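PDB 2X7I: mevalonate kinase from Staphylococcus aureus, which probably catalyses the ATP-dependent phosphorylation of mevalonate to 5-phosphomevalonate. Local coordinates for residues T4-G9 / L42-E47; G13-I18 / R99-S104; D57-M62 / T90-L95; H224-L229 / L279-P284. All blocks are in the same frame, centred on the assembly; numbering follows the deposited sequence.

Contact 1. Residues T4-G9 / L42-E47; sequences TRKGYG and LIEALE
Lys6 and Leu42 both place CG anti to the backbone N (chi1 -170° and 174°), and from there their side chains cross at a slant, with Lys6 CG 4.0 Å from Leu42 CD1. The lysine chain bends again at each later torsion. Glu44 stands beside it, pointing the same way, and Lys6 CD packs on Glu44 CG at 3.9 Å. Residues 6-9 and 42-45 are antiparallel neighbours in the mixed sheet of the N-terminal half of the kinase. Gly7 and Ile43 make the hydrogen-bonded pair: Gly7 N gives to Ile43 O at 3.0 Å, and Ile43 N returns a straighter bond to Gly7 O at 2.9 Å. Leu42 CD1 also rests 3.6 Å from Gly7 O. Two residues along, beyond the Lys6/Glu44 pair, Ala45 N bonds Arg5 O at 2.8 Å. On the face opposite Lys6, Leu42 and Tyr8, Ile43 packs on Ala114, Ser115 and Phe118 of helix 103-119. Tyr8, whose OH is bonded to Glu10, meets Leu42 CB with its ring edge. Backbone bonds and hydrocarbon therefore carry this contact; with Lys6 NZ 5.6 Å from Glu44 OE2, the opposite charges probably add a modest attraction without pairing directly.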
loop_
_atom_site.group_PDB
_atom_site.type_symbol
_atom_site.label_atom_id
_atom_site.label_comp_id
_atom_site.label_asym_id
_atom_site.label_seq_id
_atom_site.Cartn_x
_atom_site.Cartn_y
_atom_site.Cartn_z
ATOM N N THR A 4 -17.100 1.096 27.844
ATOM C CA THR A 4 -16.270 1.282 26.619
ATOM C C THR A 4 -14.932 1.955 26.963
ATOM O O THR A 4 -14.815 3.184 26.885
ATOM C CB THR A 4 -17.048 2.098 25.530
ATOM O OG1 THR A 4 -17.252 3.453 25.959
ATOM C CG2 THR A 4 -18.412 1.448 25.228
ATOM N N ARG A 5 -13.930 1.144 27.334
ATOM C CA ARG A 5 -12.638 1.650 27.857
ATOM C C ARG A 5 -11.393 1.518 26.943
ATOM O O ARG A 5 -10.530 2.389 26.986
ATOM C CB ARG A 5 -12.321 1.007 29.214
ATOM C CG ARG A 5 -12.918 1.735 30.419
ATOM C CD ARG A 5 -12.330 1.223 31.742
ATOM N NE ARG A 5 -12.376 -0.239 31.847
ATOM C CZ ARG A 5 -11.744 -0.959 32.774
ATOM N NH1 ARG A 5 -11.015 -0.375 33.724
ATOM N NH2 ARG A 5 -11.852 -2.283 32.767
ATOM N N LYS A 6 -11.263 0.435 26.174
ATOM C CA LYS A 6 -10.042 0.221 25.373
ATOM C C LYS A 6 -10.260 -0.565 24.074
ATOM O O LYS A 6 -11.010 -1.540 24.040
ATOM C CB LYS A 6 -8.942 -0.445 26.208
ATOM C CG LYS A 6 -7.564 -0.467 25.511
ATOM C CD LYS A 6 -6.381 -0.376 26.493
ATOM C CE LYS A 6 -5.947 -1.738 27.024
ATOM N NZ LYS A 6 -5.232 -2.538 25.977
ATOM N N GLY A 7 -9.579 -0.131 23.014
ATOM C CA GLY A 7 -9.778 -0.681 21.674
ATOM C C GLY A 7 -8.540 -0.631 20.800
ATOM O O GLY A 7 -7.845 0.380 20.731
ATOM N N TYR A 8 -8.279 -1.732 20.114
ATOM C CA TYR A 8 -7.078 -1.885 19.316
ATOM C C TYR A 8 -7.428 -2.330 17.895
ATOM O O TYR A 8 -8.295 -3.181 17.710
ATOM C CB TYR A 8 -6.159 -2.922 19.972
ATOM C CG TYR A 8 -4.893 -3.141 19.194
ATOM C CD1 TYR A 8 -4.711 -4.291 18.433
ATOM C CD2 TYR A 8 -3.900 -2.169 19.174
ATOM C CE1 TYR A 8 -3.551 -4.485 17.690
ATOM C CE2 TYR A 8 -2.737 -2.348 18.443
ATOM C CZ TYR A 8 -2.564 -3.512 17.703
ATOM O OH TYR A 8 -1.414 -3.685 16.967
ATOM N N GLY A 9 -6.754 -1.757 16.900
ATOM C CA GLY A 9 -6.920 -2.195 15.513
ATOM C C GLY A 9 -5.634 -2.174 14.709
ATOM O O GLY A 9 -4.736 -1.379 14.969
ATOM N N LEU A 42 -4.368 2.462 18.677
ATOM C CA LEU A 42 -4.832 2.173 20.031
ATOM C C LEU A 42 -5.640 3.366 20.549
ATOM O O LEU A 42 -5.195 4.505 20.454
ATOM C CB LEU A 42 -3.644 1.895 20.955
ATOM C CG LEU A 42 -3.956 1.705 22.443
ATOM C CD1 LEU A 42 -4.834 0.475 22.691
ATOM C CD2 LEU A 42 -2.661 1.617 23.256
ATOM N N ILE A 43 -6.824 3.086 21.092
ATOM C CA ILE A 43 -7.688 4.099 21.693
ATOM C C ILE A 43 -7.904 3.719 23.149
ATOM O O ILE A 43 -8.467 2.662 23.425
ATOM C CB ILE A 43 -9.068 4.174 20.987
ATOM C CG1 ILE A 43 -8.891 4.238 19.463
ATOM C CG2 ILE A 43 -9.869 5.365 21.518
ATOM C CD1 ILE A 43 -10.175 4.492 18.682
ATOM N N GLU A 44 -7.455 4.577 24.066
ATOM C CA GLU A 44 -7.544 4.321 25.506
ATOM C C GLU A 44 -8.340 5.382 26.254
ATOM O O GLU A 44 -7.955 6.550 26.257
ATOM C CB GLU A 44 -6.147 4.310 26.126
ATOM C CG GLU A 44 -5.231 3.206 25.644
ATOM C CD GLU A 44 -3.832 3.337 26.229
ATOM O OE1 GLU A 44 -3.050 4.179 25.708
ATOM O OE2 GLU A 44 -3.526 2.609 27.201
ATOM N N ALA A 45 -9.418 4.971 26.913
ATOM C CA ALA A 45 -10.086 5.826 27.889
ATOM C C ALA A 45 -9.166 6.003 29.092
ATOM O O ALA A 45 -8.544 5.048 29.547
ATOM C CB ALA A 45 -11.408 5.225 28.323
ATOM N N LEU A 46 -9.058 7.238 29.569
ATOM C CA LEU A 46 -8.265 7.576 30.761
ATOM C C LEU A 46 -9.221 7.948 31.900
ATOM O O LEU A 46 -10.440 7.816 31.754
ATOM C CB LEU A 46 -7.291 8.720 30.437
ATOM C CG LEU A 46 -5.951 8.360 29.770
ATOM C CD1 LEU A 46 -5.995 7.017 29.057
ATOM C CD2 LEU A 46 -5.563 9.472 28.794
ATOM N N GLU A 47 -8.681 8.406 33.027
ATOM C CA GLU A 47 -9.477 8.608 34.248
ATOM C C GLU A 47 -9.771 10.085 34.577
ATOM O O GLU A 47 -9.450 10.983 33.795
ATOM C CB GLU A 47 -8.786 7.910 35.434
ATOM C CG GLU A 47 -7.545 8.624 35.997
ATOM C CD GLU A 47 -6.261 8.315 35.234
ATOM O OE1 GLU A 47 -5.193 8.261 35.895
ATOM O OE2 GLU A 47 -6.322 8.126 33.989
#

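Contact 2. Residues G13-I18 / R99-S104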
loop_
_atom_site.group_PDB
_atom_site.type_symbol
_atom_site.label_atom_id
_atom_site.label_comp_id
_atom_site.label_asym_id
_atom_site.label_seq_id
_atom_site.Cartn_x
_atom_site.Cartn_y
_atom_site.Cartn_z
ATOM N N GLY A 13 -0.959 -2.482 4.464
ATOM C CA GLY A 13 -1.067 -1.581 3.322
ATOM C C GLY A 13 -1.534 -2.347 2.092
ATOM O O GLY A 13 -2.094 -3.437 2.207
ATOM N N LYS A 14 -1.284 -1.786 0.911
ATOM C CA LYS A 14 -1.515 -2.507 -0.345
ATOM C C LYS A 14 -0.548 -2.047 -1.436
ATOM O O LYS A 14 -0.014 -0.942 -1.373
ATOM C CB LYS A 14 -2.974 -2.357 -0.785
ATOM C CG LYS A 14 -3.237 -1.446 -1.955
ATOM C CD LYS A 14 -2.934 0.022 -1.688
ATOM C CE LYS A 14 -2.602 0.716 -3.005
ATOM N NZ LYS A 14 -2.485 2.185 -2.909
ATOM N N ILE A 15 -0.326 -2.900 -2.429
ATOM C CA ILE A 15 0.477 -2.524 -3.594
ATOM C C ILE A 15 -0.308 -2.763 -4.869
ATOM O O ILE A 15 -0.976 -3.780 -5.013
ATOM C CB ILE A 15 1.818 -3.302 -3.664
ATOM C CG1 ILE A 15 2.599 -3.117 -2.359
ATOM C CG2 ILE A 15 2.646 -2.839 -4.875
ATOM C CD1 ILE A 15 4.104 -3.016 -2.525
ATOM N N ILE A 16 -0.246 -1.794 -5.778
ATOM C CA ILE A 16 -0.725 -1.979 -7.135
ATOM C C ILE A 16 0.454 -2.587 -7.874
ATOM O O ILE A 16 1.414 -1.888 -8.199
ATOM C CB ILE A 16 -1.142 -0.643 -7.799
ATOM C CG1 ILE A 16 -2.226 0.084 -6.984
ATOM C CG2 ILE A 16 -1.641 -0.889 -9.208
ATOM C CD1 ILE A 16 -3.503 -0.717 -6.773
ATOM N N LEU A 17 0.408 -3.899 -8.090
ATOM C CA LEU A 17 1.480 -4.594 -8.794
ATOM C C LEU A 17 1.628 -4.064 -10.214
ATOM O O LEU A 17 2.739 -3.801 -10.675
ATOM C CB LEU A 17 1.196 -6.089 -8.850
ATOM C CG LEU A 17 1.382 -6.889 -7.559
ATOM C CD1 LEU A 17 1.154 -8.359 -7.876
ATOM C CD2 LEU A 17 2.755 -6.688 -6.948
ATOM N N ILE A 18 0.492 -3.923 -10.896
ATOM C CA ILE A 18 0.431 -3.392 -12.254
ATOM C C ILE A 18 -0.823 -2.549 -12.317
ATOM O O ILE A 18 -1.873 -2.959 -11.812
ATOM C CB ILE A 18 0.297 -4.494 -13.310
ATOM C CG1 ILE A 18 1.313 -5.602 -13.093
ATOM C CG2 ILE A 18 0.467 -3.933 -14.716
ATOM C CD1 ILE A 18 0.837 -6.946 -13.632
ATOM N N ARG A 99 3.386 7.107 -1.561
ATOM C CA ARG A 99 4.118 6.155 -2.390
ATOM C C ARG A 99 3.205 5.056 -2.951
ATOM O O ARG A 99 3.690 4.075 -3.507
ATOM C CB ARG A 99 5.232 5.487 -1.573
ATOM C CG ARG A 99 6.184 6.436 -0.855
ATOM C CD ARG A 99 6.842 7.456 -1.764
ATOM N NE ARG A 99 7.611 6.833 -2.849
ATOM C CZ ARG A 99 8.659 7.381 -3.465
ATOM N NH1 ARG A 99 9.121 8.571 -3.113
ATOM N NH2 ARG A 99 9.263 6.715 -4.439
ATOM N N GLY A 100 1.895 5.208 -2.781
ATOM C CA GLY A 100 0.936 4.221 -3.275
ATOM C C GLY A 100 0.818 2.983 -2.403
ATOM O O GLY A 100 0.284 1.975 -2.840
ATOM N N LEU A 101 1.303 3.048 -1.162
ATOM C CA LEU A 101 1.338 1.859 -0.295
ATOM C C LEU A 101 0.047 1.705 0.528
ATOM O O LEU A 101 -0.042 0.849 1.406
ATOM C CB LEU A 101 2.599 1.854 0.574
ATOM C CG LEU A 101 3.918 1.850 -0.234
ATOM C CD1 LEU A 101 5.118 2.231 0.611
ATOM C CD2 LEU A 101 4.184 0.525 -0.916
ATOM N N GLY A 102 -0.957 2.524 0.216
ATOM C CA GLY A 102 -2.280 2.394 0.803
ATOM C C GLY A 102 -2.362 2.976 2.200
ATOM O O GLY A 102 -3.130 2.498 3.037
ATOM N N SER A 103 -1.588 4.027 2.438
ATOM C CA SER A 103 -1.461 4.614 3.754
ATOM C C SER A 103 -2.777 5.182 4.298
ATOM O O SER A 103 -3.158 4.914 5.434
ATOM C CB SER A 103 -0.414 5.716 3.694
ATOM O OG SER A 103 0.094 5.973 4.965
ATOM N N SER A 104 -3.464 5.988 3.493
ATOM C CA SER A 104 -4.747 6.543 3.909
ATOM C C SER A 104 -5.770 5.445 4.237
ATOM O O SER A 104 -6.476 5.526 5.233
ATOM C CB SER A 104 -5.302 7.460 2.830
ATOM O OG SER A 104 -6.580 7.944 3.216
HETATM O O HOH W 1 1.200 0.612 -5.143
#
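Lys14 of strand 6-16 reaches into residues 99-104, the glycine-rich GHMP motif whose end leads into helix 103-119 and which in this family forms the phosphate-binding loop. From CB the chain sets off with chi1 at 107°, away from any staggered value, then bends at chi2 to carry CD over the loop, where it lies 3.5 Å from Gly102 CA. The fit is close because Gly102, the N-cap residue of the helix, has no side chain there. CE comes to 3.2 Å from Gly100 O, and at the tip NZ donates to Gly100 O at 2.8 Å, arriving from above the carbonyl plane (64° out of it). NZ also forms a salt bridge with Asp147, so Gly100 O and that carboxylate both hold the ammonium. The backbone joins in: Lys14 N bonds Leu101 O at 3.0 Å, while Ile15 CD1 touches Leu101 CD2 at 3.9 Å. A citrate, probably from the crystallisation liquor, comes within about 3 Å of the lysine side chain (nearest atoms) and accepts from the N atoms of Gly100, Ser103 and Ser104, consistent with an anion pocket. Gly100 O has a further donor, a water 2.8 Å away that in turn accepts from Ile16 N at 2.9 Å.

Contact 3. Residues D57-M62 / T90-L95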
loop_
_atom_site.group_PDB
_atom_site.type_symbol
_atom_site.label_atom_id
_atom_site.label_comp_id
_atom_site.label_asym_id
_atom_site.label_seq_id
_atom_site.Cartn_x
_atom_site.Cartn_y
_atom_site.Cartn_z
ATOM N N ASP A 57 3.299 7.935 15.880
ATOM C CA ASP A 57 4.661 7.409 15.900
ATOM C C ASP A 57 5.020 6.986 14.488
ATOM O O ASP A 57 4.292 6.205 13.863
ATOM C CB ASP A 57 4.782 6.180 16.810
ATOM C CG ASP A 57 4.355 6.443 18.250
ATOM O OD1 ASP A 57 4.475 7.590 18.738
ATOM O OD2 ASP A 57 3.914 5.469 18.901
ATOM N N VAL A 58 6.134 7.493 13.977
ATOM C CA VAL A 58 6.590 7.093 12.646
ATOM C C VAL A 58 7.924 6.379 12.780
ATOM O O VAL A 58 8.879 6.897 13.379
ATOM C CB VAL A 58 6.666 8.273 11.650
ATOM C CG1 VAL A 58 5.264 8.712 11.275
ATOM C CG2 VAL A 58 7.490 9.442 12.228
ATOM N N TYR A 59 7.958 5.167 12.230
ATOM C CA TYR A 59 9.089 4.273 12.393
ATOM C C TYR A 59 10.030 4.468 11.226
ATOM O O TYR A 59 9.598 4.770 10.110
ATOM C CB TYR A 59 8.616 2.819 12.541
ATOM C CG TYR A 59 8.071 2.569 13.926
ATOM C CD1 TYR A 59 8.822 1.903 14.891
ATOM C CD2 TYR A 59 6.819 3.049 14.295
ATOM C CE1 TYR A 59 8.321 1.699 16.167
ATOM C CE2 TYR A 59 6.315 2.846 15.573
ATOM C CZ TYR A 59 7.063 2.175 16.496
ATOM O OH TYR A 59 6.550 1.990 17.759
ATOM N N ASP A 60 11.320 4.322 11.509
ATOM C CA ASP A 60 12.376 4.711 10.589
ATOM C C ASP A 60 12.406 6.246 10.431
ATOM O O ASP A 60 11.736 6.963 11.191
ATOM C CB ASP A 60 12.216 3.985 9.253
ATOM C CG ASP A 60 13.516 3.884 8.505
ATOM O OD1 ASP A 60 14.178 2.813 8.555
ATOM O OD2 ASP A 60 13.887 4.914 7.897
ATOM N N GLY A 61 13.210 6.753 9.494
ATOM C CA GLY A 61 13.277 8.195 9.224
ATOM C C GLY A 61 12.259 8.654 8.181
ATOM O O GLY A 61 12.591 9.420 7.284
ATOM N N MET A 62 11.025 8.179 8.298
ATOM C CA MET A 62 9.969 8.538 7.356
ATOM C C MET A 62 9.213 9.785 7.805
ATOM O O MET A 62 9.102 10.071 9.001
ATOM C CB MET A 62 9.006 7.369 7.147
ATOM C CG MET A 62 9.665 6.204 6.426
ATOM S SD MET A 62 8.581 4.798 6.215
ATOM C CE MET A 62 9.766 3.451 6.185
ATOM N N THR A 90 -3.220 6.531 19.902
ATOM C CA THR A 90 -1.866 6.259 19.428
ATOM C C THR A 90 -1.962 5.569 18.064
ATOM O O THR A 90 -2.744 4.636 17.886
ATOM C CB THR A 90 -1.087 5.372 20.425
ATOM O OG1 THR A 90 -1.048 6.004 21.718
ATOM C CG2 THR A 90 0.342 5.148 19.950
ATOM N N ILE A 91 -1.203 6.077 17.098
ATOM C CA ILE A 91 -1.140 5.527 15.748
ATOM C C ILE A 91 0.328 5.232 15.491
ATOM O O ILE A 91 1.168 6.098 15.699
ATOM C CB ILE A 91 -1.642 6.545 14.673
ATOM C CG1 ILE A 91 -3.042 7.047 15.006
ATOM C CG2 ILE A 91 -1.677 5.912 13.274
ATOM C CD1 ILE A 91 -3.162 8.563 14.985
ATOM N N GLN A 92 0.638 4.006 15.086
ATOM C CA GLN A 92 2.000 3.648 14.697
ATOM C C GLN A 92 1.988 3.268 13.226
ATOM O O GLN A 92 1.144 2.495 12.811
ATOM C CB GLN A 92 2.519 2.456 15.510
ATOM C CG GLN A 92 2.518 2.629 17.019
ATOM C CD GLN A 92 2.864 1.338 17.740
ATOM O OE1 GLN A 92 4.022 0.929 17.779
ATOM N NE2 GLN A 92 1.856 0.682 18.297
ATOM N N THR A 93 2.911 3.815 12.439
ATOM C CA THR A 93 2.999 3.442 11.030
ATOM C C THR A 93 4.399 3.096 10.531
ATOM O O THR A 93 5.392 3.757 10.841
ATOM C CB THR A 93 2.398 4.504 10.079
ATOM O OG1 THR A 93 2.674 4.116 8.728
ATOM C CG2 THR A 93 2.974 5.896 10.327
ATOM N N ASN A 94 4.405 2.071 9.689
ATOM C CA ASN A 94 5.566 1.538 9.006
ATOM C C ASN A 94 5.717 2.108 7.581
ATOM O O ASN A 94 6.712 1.842 6.893
ATOM C CB ASN A 94 5.345 0.023 8.882
ATOM C CG ASN A 94 6.595 -0.718 8.557
ATOM O OD1 ASN A 94 7.689 -0.154 8.617
ATOM N ND2 ASN A 94 6.458 -1.993 8.215
ATOM N N LEU A 95 4.712 2.873 7.152
ATOM C CA LEU A 95 4.500 3.224 5.746
ATOM C C LEU A 95 4.806 4.683 5.455
ATOM O O LEU A 95 4.423 5.557 6.218
ATOM C CB LEU A 95 3.049 2.946 5.362
ATOM C CG LEU A 95 2.630 1.484 5.457
ATOM C CD1 LEU A 95 1.141 1.339 5.193
ATOM C CD2 LEU A 95 3.432 0.650 4.493
#
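Asp57 and Val58 lie parallel beside Gln92 and Thr93, joining the two strands of a beta-alpha-beta unit whose connection passes through helix 70-80. This is the tight part. Asp57 N gives an almost straight bond to Ile91 O at 2.8 Å, Thr93 N returns one to Asp57 O at 3.1 Å, and Tyr59 N continues the pattern to Thr93 O at 3.2 Å. On one face Val58 CG1 packs on Thr93 CG2 at 3.8 Å. Thr93 has OG1 anti to its backbone N (chi1 173°), and this oxygen accepts from Leu95 N at 2.9 Å, an ST turn that bends the chain as the strand ends. The opposite face carries Asp57 and Gln92 side by side, their carboxylate and amide planes 73° apart; Asp57 OD2 meets carbon here, Gln92 CG at 3.7 Å.

Toward solvent the grip slackens. The exposed Tyr59 slants across Gln92, ring and amide planes 42° apart, and its OH gives only a weak bond to Gln92 OE1 at 2.7 Å. Asp60 and Gly61 then swing clear of residues 90-95, and the chain returns with Met62, whose CE lies 3.5 Å from Asn94 O. Met62 also packs on His300 and Trp302 of strand 300-305, bringing the C-terminal sheet up to this corner. Pairing thus rests on three main-chain bonds, the last made by the residue just after strand 53-58, while the polar tips of Tyr59 and Gln92 at the surface are joined by a single weak bond.

Contact 4. Residues H224-L229 / L279-P284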
loop_
_atom_site.group_PDB
_atom_site.type_symbol
_atom_site.label_atom_id
_atom_site.label_comp_id
_atom_site.label_asym_id
_atom_site.label_seq_id
_atom_site.Cartn_x
_atom_site.Cartn_y
_atom_site.Cartn_z
ATOM N N HIS A 224 -0.673 -19.298 -10.116
ATOM C CA HIS A 224 0.495 -19.340 -9.232
ATOM C C HIS A 224 1.825 -19.430 -9.982
ATOM O O HIS A 224 2.716 -20.173 -9.581
ATOM C CB HIS A 224 0.370 -20.502 -8.233
ATOM C CG HIS A 224 -0.977 -20.600 -7.591
ATOM N ND1 HIS A 224 -1.482 -19.616 -6.768
ATOM C CD2 HIS A 224 -1.931 -21.560 -7.659
ATOM C CE1 HIS A 224 -2.686 -19.968 -6.351
ATOM N NE2 HIS A 224 -2.982 -21.142 -6.880
ATOM N N LYS A 225 1.953 -18.645 -11.050
ATOM C CA LYS A 225 3.110 -18.712 -11.937
ATOM C C LYS A 225 4.027 -17.503 -11.727
ATOM O O LYS A 225 3.825 -16.444 -12.311
ATOM C CB LYS A 225 2.632 -18.784 -13.388
ATOM C CG LYS A 225 3.654 -19.324 -14.365
ATOM C CD LYS A 225 3.100 -19.385 -15.795
ATOM C CE LYS A 225 1.722 -20.082 -15.937
ATOM N NZ LYS A 225 0.541 -19.123 -15.973
ATOM N N PHE A 226 5.051 -17.700 -10.903
ATOM C CA PHE A 226 5.997 -16.652 -10.538
ATOM C C PHE A 226 6.884 -16.208 -11.711
ATOM O O PHE A 226 7.088 -15.014 -11.908
ATOM C CB PHE A 226 6.860 -17.146 -9.372
ATOM C CG PHE A 226 7.805 -16.115 -8.826
ATOM C CD1 PHE A 226 7.324 -14.945 -8.257
ATOM C CD2 PHE A 226 9.179 -16.327 -8.857
ATOM C CE1 PHE A 226 8.192 -13.998 -7.740
ATOM C CE2 PHE A 226 10.058 -15.375 -8.343
ATOM C CZ PHE A 226 9.564 -14.215 -7.784
ATOM N N GLU A 227 7.416 -17.165 -12.465
ATOM C CA GLU A 227 8.202 -16.873 -13.673
ATOM C C GLU A 227 7.453 -15.985 -14.679
ATOM O O GLU A 227 8.028 -15.040 -15.240
ATOM C CB GLU A 227 8.701 -18.165 -14.355
ATOM C CG GLU A 227 7.641 -19.282 -14.610
ATOM C CD GLU A 227 7.012 -19.273 -16.013
ATOM O OE1 GLU A 227 6.460 -20.327 -16.417
ATOM O OE2 GLU A 227 7.064 -18.237 -16.709
ATOM N N ALA A 228 6.175 -16.281 -14.900
ATOM C CA ALA A 228 5.368 -15.501 -15.836
ATOM C C ALA A 228 5.129 -14.082 -15.317
ATOM O O ALA A 228 5.132 -13.128 -16.092
ATOM C CB ALA A 228 4.057 -16.192 -16.113
ATOM N N LEU A 229 4.925 -13.936 -14.010
ATOM C CA LEU A 229 4.810 -12.601 -13.417
ATOM C C LEU A 229 6.122 -11.829 -13.574
ATOM O O LEU A 229 6.106 -10.622 -13.786
ATOM C CB LEU A 229 4.403 -12.666 -11.938
ATOM C CG LEU A 229 3.994 -11.320 -11.326
ATOM C CD1 LEU A 229 2.774 -10.718 -12.027
ATOM C CD2 LEU A 229 3.739 -11.451 -9.835
ATOM N N LEU A 279 11.612 -8.664 -8.058
ATOM C CA LEU A 279 11.222 -10.036 -7.794
ATOM C C LEU A 279 12.452 -10.905 -7.565
ATOM O O LEU A 279 13.404 -10.868 -8.341
ATOM C CB LEU A 279 10.380 -10.585 -8.950
ATOM C CG LEU A 279 9.018 -9.924 -9.198
ATOM C CD1 LEU A 279 8.204 -10.749 -10.184
ATOM C CD2 LEU A 279 8.229 -9.735 -7.901
ATOM N N ALA A 280 12.425 -11.670 -6.477
ATOM C CA ALA A 280 13.512 -12.576 -6.114
ATOM C C ALA A 280 12.910 -13.940 -5.856
ATOM O O ALA A 280 11.764 -14.037 -5.423
ATOM C CB ALA A 280 14.223 -12.081 -4.881
ATOM N N LYS A 281 13.688 -14.983 -6.127
ATOM C CA LYS A 281 13.220 -16.358 -5.998
ATOM C C LYS A 281 13.151 -16.829 -4.542
ATOM O O LYS A 281 12.290 -17.643 -4.198
ATOM C CB LYS A 281 14.127 -17.308 -6.796
ATOM C CG LYS A 281 14.153 -17.025 -8.295
ATOM C CD LYS A 281 15.098 -17.982 -9.042
ATOM C CE LYS A 281 14.817 -18.013 -10.544
ATOM N NZ LYS A 281 15.558 -19.136 -11.224
ATOM N N ASP A 282 14.066 -16.342 -3.701
ATOM C CA ASP A 282 14.164 -16.818 -2.315
ATOM C C ASP A 282 14.546 -15.702 -1.357
ATOM O O ASP A 282 14.919 -14.602 -1.789
ATOM C CB ASP A 282 15.143 -18.004 -2.206
ATOM C CG ASP A 282 16.577 -17.646 -2.596
ATOM O OD1 ASP A 282 16.985 -16.474 -2.462
ATOM O OD2 ASP A 282 17.313 -18.561 -3.023
ATOM N N LEU A 283 14.448 -15.986 -0.061
ATOM C CA LEU A 283 14.620 -14.951 0.962
ATOM C C LEU A 283 16.056 -14.430 1.041
ATOM O O LEU A 283 16.252 -13.212 1.113
ATOM C CB LEU A 283 14.136 -15.424 2.343
ATOM C CG LEU A 283 14.128 -14.366 3.455
ATOM C CD1 LEU A 283 13.266 -13.165 3.054
ATOM C CD2 LEU A 283 13.654 -14.971 4.785
ATOM N N PRO A 284 17.058 -15.329 1.014
ATOM C CA PRO A 284 18.442 -14.852 1.020
ATOM C C PRO A 284 18.782 -13.856 -0.098
ATOM O O PRO A 284 19.510 -12.890 0.154
ATOM C CB PRO A 284 19.258 -16.146 0.858
ATOM C CG PRO A 284 18.411 -17.195 1.484
ATOM C CD PRO A 284 16.988 -16.796 1.162
#
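Leu279 and Phe226 run alongside each other from opposite directions where the first turn of helix 226-243 packs against the end of strand 276-280, in the helix-on-antiparallel-sheet layout of the GHMP kinase C-terminal domain. Leu279, first in the strand segment, points toward the helix. Its CB lies 3.9 Å from Phe226 CZ, and its CD1 reaches both Phe226 CE1 and Leu229 C at 4.1 Å, so the isobutyl group sits against ring and helix backbone together. Phe226 CB points toward the strand end, and CG is anti to the backbone N (chi1 -175°). Ala280 follows with CB turned the other way; it takes part through its carbonyl, and Ala280 O comes to 3.2 Å from Phe226 CZ, approaching the ring obliquely. Lys281 closes the contact: its CA is 4.1 Å from Phe226 CE2, while the ammonium end leads off from the helix. No hydrogen bond crosses between the segments; apart from backbone atoms such as the Ala280 carbonyl, the touching groups are hydrocarbon, and Ile263 and Leu306 also touch the phenylalanine. After Lys281 the chain enters helix 283-295 at Asp282, the N-cap residue, whose OD1 is hydrogen-bonded to Thr285 OG1.

How the contacts relate
Contacts 1, 2 and 3 all reach one mixed sheet. Contacts 1 and 2 lie at the two ends of strand 6-16, their centres about 28 Å apart. Strand 29-45 ties contact 1 to contact 3, with a probable hydrogen bond from Leu42 N to Thr90 O (2.8 Å). Contact 3 leads on to contact 2, about 16 Å away between centres, where Leu95 CD1 packs 4.0 Å from Leu101 O. Contact 2, near the centre of the chain, holds the citrate-occupied pocket, probably the phosphate-binding part of the active site. Contact 4 belongs to the C-terminal sheet and its helices; its centre is about 20 Å from that of contact 2 and about 42 Å from that of contact 1, on the far side of the chain's centre.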